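Local atomic coordinates of biogenic amine-binding protein (Rhodnius prolixus, PDB entry 4GET), a protein that probably binds biogenic amines as a small-ligand carrier of the nitrophorin family, with a lipocalin-like barrel. Residues 43-48 against 182-187. Numbering follows the deposited sequence.
Sequences CTKFLH and ETLQKL
K45 NZ is gripped by two groups, a salt bridge to D181 OD1 and a hydrogen bond to Y25 OH, while the methylenes of K45 lie against L184. The site is on the outer wall of the calycin beta-barrel, where helix 181-189 packs over strand 43-50. D181 belongs to the same helix, so K45 joins strand and helix by charge as well as by apolar contact. K45 is extended, with CG anti to the backbone N (chi1 177°), and this lays its methylenes beside the leucine. K45 CG is 4.0 Å from L184 CD1. The other methyl, L184 CD2, is 3.8 Å from K45 O. L184 also reaches V59 and S61 of strand 55-64, so this one buried leucine spans two neighbouring strands. L47 points toward the helix from the same strand face. The axes of the two short segments approach to 8.7 Å, and their N-to-C directions differ by 27°. F46 points away from the helix, and its ring stacks with F60. A bound Tris molecule, probably from the crystallisation liquor, lies about 6 Å from the F46 side chain. Such molecules often mark pockets, so F46 probably faces the ligand-binding interior. C43 is tied by a disulfide to C177, shortly before the helix. Q185 CG is 4.1 Å from L47 CD1. The same methyl, L47 CD1, makes the closest apolar contact, 3.7 Å from L184 CB.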
ATOM      1  N   CYS A  43      -6.926   9.455   2.400  1.00 18.18           N
ATOM      2  CA  CYS A  43      -7.235   8.381   3.328  1.00 17.66           C
ATOM      3  C   CYS A  43      -7.313   7.106   2.500  1.00 21.41           C
ATOM      4  O   CYS A  43      -8.208   6.950   1.666  1.00 19.40           O
ATOM      5  CB  CYS A  43      -8.571   8.640   4.025  1.00 19.46           C
ATOM      6  SG  CYS A  43      -8.673  10.246   4.850  1.00 31.86           S
ATOM      7  N   THR A  44      -6.354   6.213   2.705  1.00 16.43           N
ATOM      8  CA  THR A  44      -6.286   4.999   1.907  1.00 18.30           C
ATOM      9  C   THR A  44      -6.541   3.764   2.743  1.00 18.61           C
ATOM     10  O   THR A  44      -5.947   3.572   3.797  1.00 21.74           O
ATOM     11  CB  THR A  44      -4.928   4.822   1.221  1.00 14.86           C
ATOM     12  OG1 THR A  44      -4.783   5.796   0.180  1.00 16.31           O
ATOM     13  CG2 THR A  44      -4.830   3.435   0.621  1.00 13.04           C
ATOM     14  N   LYS A  45      -7.450   2.938   2.255  1.00 18.63           N
ATOM     15  CA  LYS A  45      -7.679   1.628   2.810  1.00 18.61           C
ATOM     16  C   LYS A  45      -7.603   0.657   1.650  1.00 14.64           C
ATOM     17  O   LYS A  45      -8.073   0.959   0.547  1.00 11.39           O
ATOM     18  CB  LYS A  45      -9.061   1.554   3.474  1.00 21.97           C
ATOM     19  CG  LYS A  45      -9.419   0.174   4.018  1.00 11.53           C
ATOM     20  CD  LYS A  45     -10.753   0.216   4.772  1.00 11.93           C
ATOM     21  CE  LYS A  45     -11.090  -1.118   5.416  1.00 25.28           C
ATOM     22  NZ  LYS A  45     -12.470  -1.134   5.999  1.00 26.45           N
ATOM     23  N   PHE A  46      -6.996  -0.498   1.884  1.00 16.95           N
ATOM     24  CA  PHE A  46      -7.014  -1.539   0.875  1.00 15.11           C
ATOM     25  C   PHE A  46      -7.348  -2.902   1.444  1.00 22.33           C
ATOM     26  O   PHE A  46      -7.139  -3.175   2.629  1.00 20.17           O
ATOM     27  CB  PHE A  46      -5.732  -1.565   0.031  1.00 18.21           C
ATOM     28  CG  PHE A  46      -4.459  -1.680   0.829  1.00 21.97           C
ATOM     29  CD1 PHE A  46      -3.705  -2.844   0.786  1.00 18.49           C
ATOM     30  CD2 PHE A  46      -3.999  -0.618   1.591  1.00 14.99           C
ATOM     31  CE1 PHE A  46      -2.524  -2.950   1.498  1.00 21.87           C
ATOM     32  CE2 PHE A  46      -2.807  -0.721   2.307  1.00 13.05           C
ATOM     33  CZ  PHE A  46      -2.077  -1.884   2.261  1.00 14.24           C
ATOM     34  N   LEU A  47      -7.914  -3.728   0.572  1.00 18.83           N
ATOM     35  CA  LEU A  47      -8.276  -5.099   0.869  1.00 21.30           C
ATOM     36  C   LEU A  47      -7.394  -5.956  -0.003  1.00 13.12           C
ATOM     37  O   LEU A  47      -7.183  -5.634  -1.161  1.00 17.17           O
ATOM     38  CB  LEU A  47      -9.712  -5.358   0.427  1.00 18.19           C
ATOM     39  CG  LEU A  47     -10.916  -5.022   1.284  1.00 25.80           C
ATOM     40  CD1 LEU A  47     -12.175  -5.523   0.562  1.00 24.83           C
ATOM     41  CD2 LEU A  47     -10.762  -5.702   2.611  1.00 31.27           C
ATOM     42  N   HIS A  48      -6.892  -7.060   0.517  1.00 17.79           N
ATOM     43  CA  HIS A  48      -6.286  -8.001  -0.398  1.00 29.53           C
ATOM     44  C   HIS A  48      -6.552  -9.462  -0.105  1.00 27.48           C
ATOM     45  O   HIS A  48      -7.255  -9.810   0.845  1.00 29.00           O
ATOM     46  CB  HIS A  48      -4.799  -7.707  -0.672  1.00 40.75           C
ATOM     47  CG  HIS A  48      -3.989  -7.394   0.544  1.00 34.07           C
ATOM     48  ND1 HIS A  48      -2.886  -6.565   0.503  1.00 26.26           N
ATOM     49  CD2 HIS A  48      -4.097  -7.816   1.825  1.00 31.48           C
ATOM     50  CE1 HIS A  48      -2.356  -6.485   1.709  1.00 17.99           C
ATOM     51  NE2 HIS A  48      -3.071  -7.237   2.528  1.00 21.85           N
ATOM     52  N   GLU A 182     -17.727  -0.817  -0.056  1.00 19.15           N
ATOM     53  CA  GLU A 182     -18.528  -1.454  -1.104  1.00 22.79           C
ATOM     54  C   GLU A 182     -17.709  -1.710  -2.362  1.00 24.63           C
ATOM     55  O   GLU A 182     -17.645  -2.831  -2.864  1.00 27.13           O
ATOM     56  CB  GLU A 182     -19.756  -0.610  -1.463  1.00 28.21           C
ATOM     57  CG  GLU A 182     -20.522  -1.145  -2.669  1.00 41.96           C
ATOM     58  CD  GLU A 182     -21.660  -0.236  -3.120  1.00 51.61           C
ATOM     59  OE1 GLU A 182     -22.684  -0.152  -2.406  1.00 52.48           O
ATOM     60  OE2 GLU A 182     -21.532   0.386  -4.197  1.00 51.48           O
ATOM     61  N   THR A 183     -17.091  -0.659  -2.881  1.00 23.84           N
ATOM     62  CA  THR A 183     -16.273  -0.796  -4.075  1.00 20.76           C
ATOM     63  C   THR A 183     -15.108  -1.751  -3.814  1.00 17.93           C
ATOM     64  O   THR A 183     -14.798  -2.598  -4.643  1.00 19.42           O
ATOM     65  CB  THR A 183     -15.752   0.567  -4.548  1.00 21.04           C
ATOM     66  OG1 THR A 183     -16.867   1.435  -4.788  1.00 23.63           O
ATOM     67  CG2 THR A 183     -14.926   0.415  -5.822  1.00 15.44           C
ATOM     68  N   LEU A 184     -14.482  -1.622  -2.648  1.00 18.09           N
ATOM     69  CA  LEU A 184     -13.377  -2.499  -2.273  1.00 21.83           C
ATOM     70  C   LEU A 184     -13.790  -3.963  -2.389  1.00 22.33           C
ATOM     71  O   LEU A 184     -13.082  -4.786  -2.976  1.00 26.36           O
ATOM     72  CB  LEU A 184     -12.914  -2.216  -0.834  1.00 18.54           C
ATOM     73  CG  LEU A 184     -12.083  -0.963  -0.553  1.00 22.11           C
ATOM     74  CD1 LEU A 184     -11.834  -0.858   0.943  1.00 17.44           C
ATOM     75  CD2 LEU A 184     -10.749  -0.961  -1.319  1.00 14.04           C
ATOM     76  N   GLN A 185     -14.938  -4.285  -1.808  1.00 19.36           N
ATOM     77  CA  GLN A 185     -15.421  -5.658  -1.819  1.00 27.17           C
ATOM     78  C   GLN A 185     -15.762  -6.078  -3.238  1.00 22.59           C
ATOM     79  O   GLN A 185     -15.384  -7.155  -3.679  1.00 29.88           O
ATOM     80  CB  GLN A 185     -16.624  -5.824  -0.877  1.00 30.41           C
ATOM     81  CG  GLN A 185     -16.228  -5.961   0.600  1.00 51.87           C
ATOM     82  CD  GLN A 185     -17.245  -5.357   1.565  1.00 66.01           C
ATOM     83  OE1 GLN A 185     -18.432  -5.249   1.251  1.00 70.20           O
ATOM     84  NE2 GLN A 185     -16.775  -4.952   2.743  1.00 62.85           N
ATOM     85  N   LYS A 186     -16.453  -5.207  -3.959  1.00 21.05           N
ATOM     86  CA  LYS A 186     -16.898  -5.517  -5.310  1.00 19.33           C
ATOM     87  C   LYS A 186     -15.730  -5.750  -6.278  1.00 25.17           C
ATOM     88  O   LYS A 186     -15.743  -6.709  -7.045  1.00 30.93           O
ATOM     89  CB  LYS A 186     -17.819  -4.408  -5.824  1.00 23.24           C
ATOM     90  CG  LYS A 186     -18.317  -4.604  -7.234  1.00 32.22           C
ATOM     91  CD  LYS A 186     -18.914  -3.318  -7.776  1.00 35.22           C
ATOM     92  CE  LYS A 186     -17.833  -2.274  -7.996  1.00 38.64           C
ATOM     93  NZ  LYS A 186     -18.375  -1.059  -8.667  1.00 45.50           N
ATOM     94  N   LEU A 187     -14.717  -4.888  -6.245  1.00 21.46           N
ATOM     95  CA  LEU A 187     -13.578  -5.039  -7.163  1.00 17.65           C
ATOM     96  C   LEU A 187     -12.682  -6.239  -6.811  1.00 19.17           C
ATOM     97  O   LEU A 187     -12.063  -6.846  -7.691  1.00 15.84           O
ATOM     98  CB  LEU A 187     -12.767  -3.738  -7.264  1.00 15.05           C
ATOM     99  CG  LEU A 187     -13.533  -2.555  -7.872  1.00 23.17           C
ATOM    100  CD1 LEU A 187     -12.713  -1.271  -7.870  1.00 12.20           C
ATOM    101  CD2 LEU A 187     -13.997  -2.891  -9.285  1.00 18.48           C
TER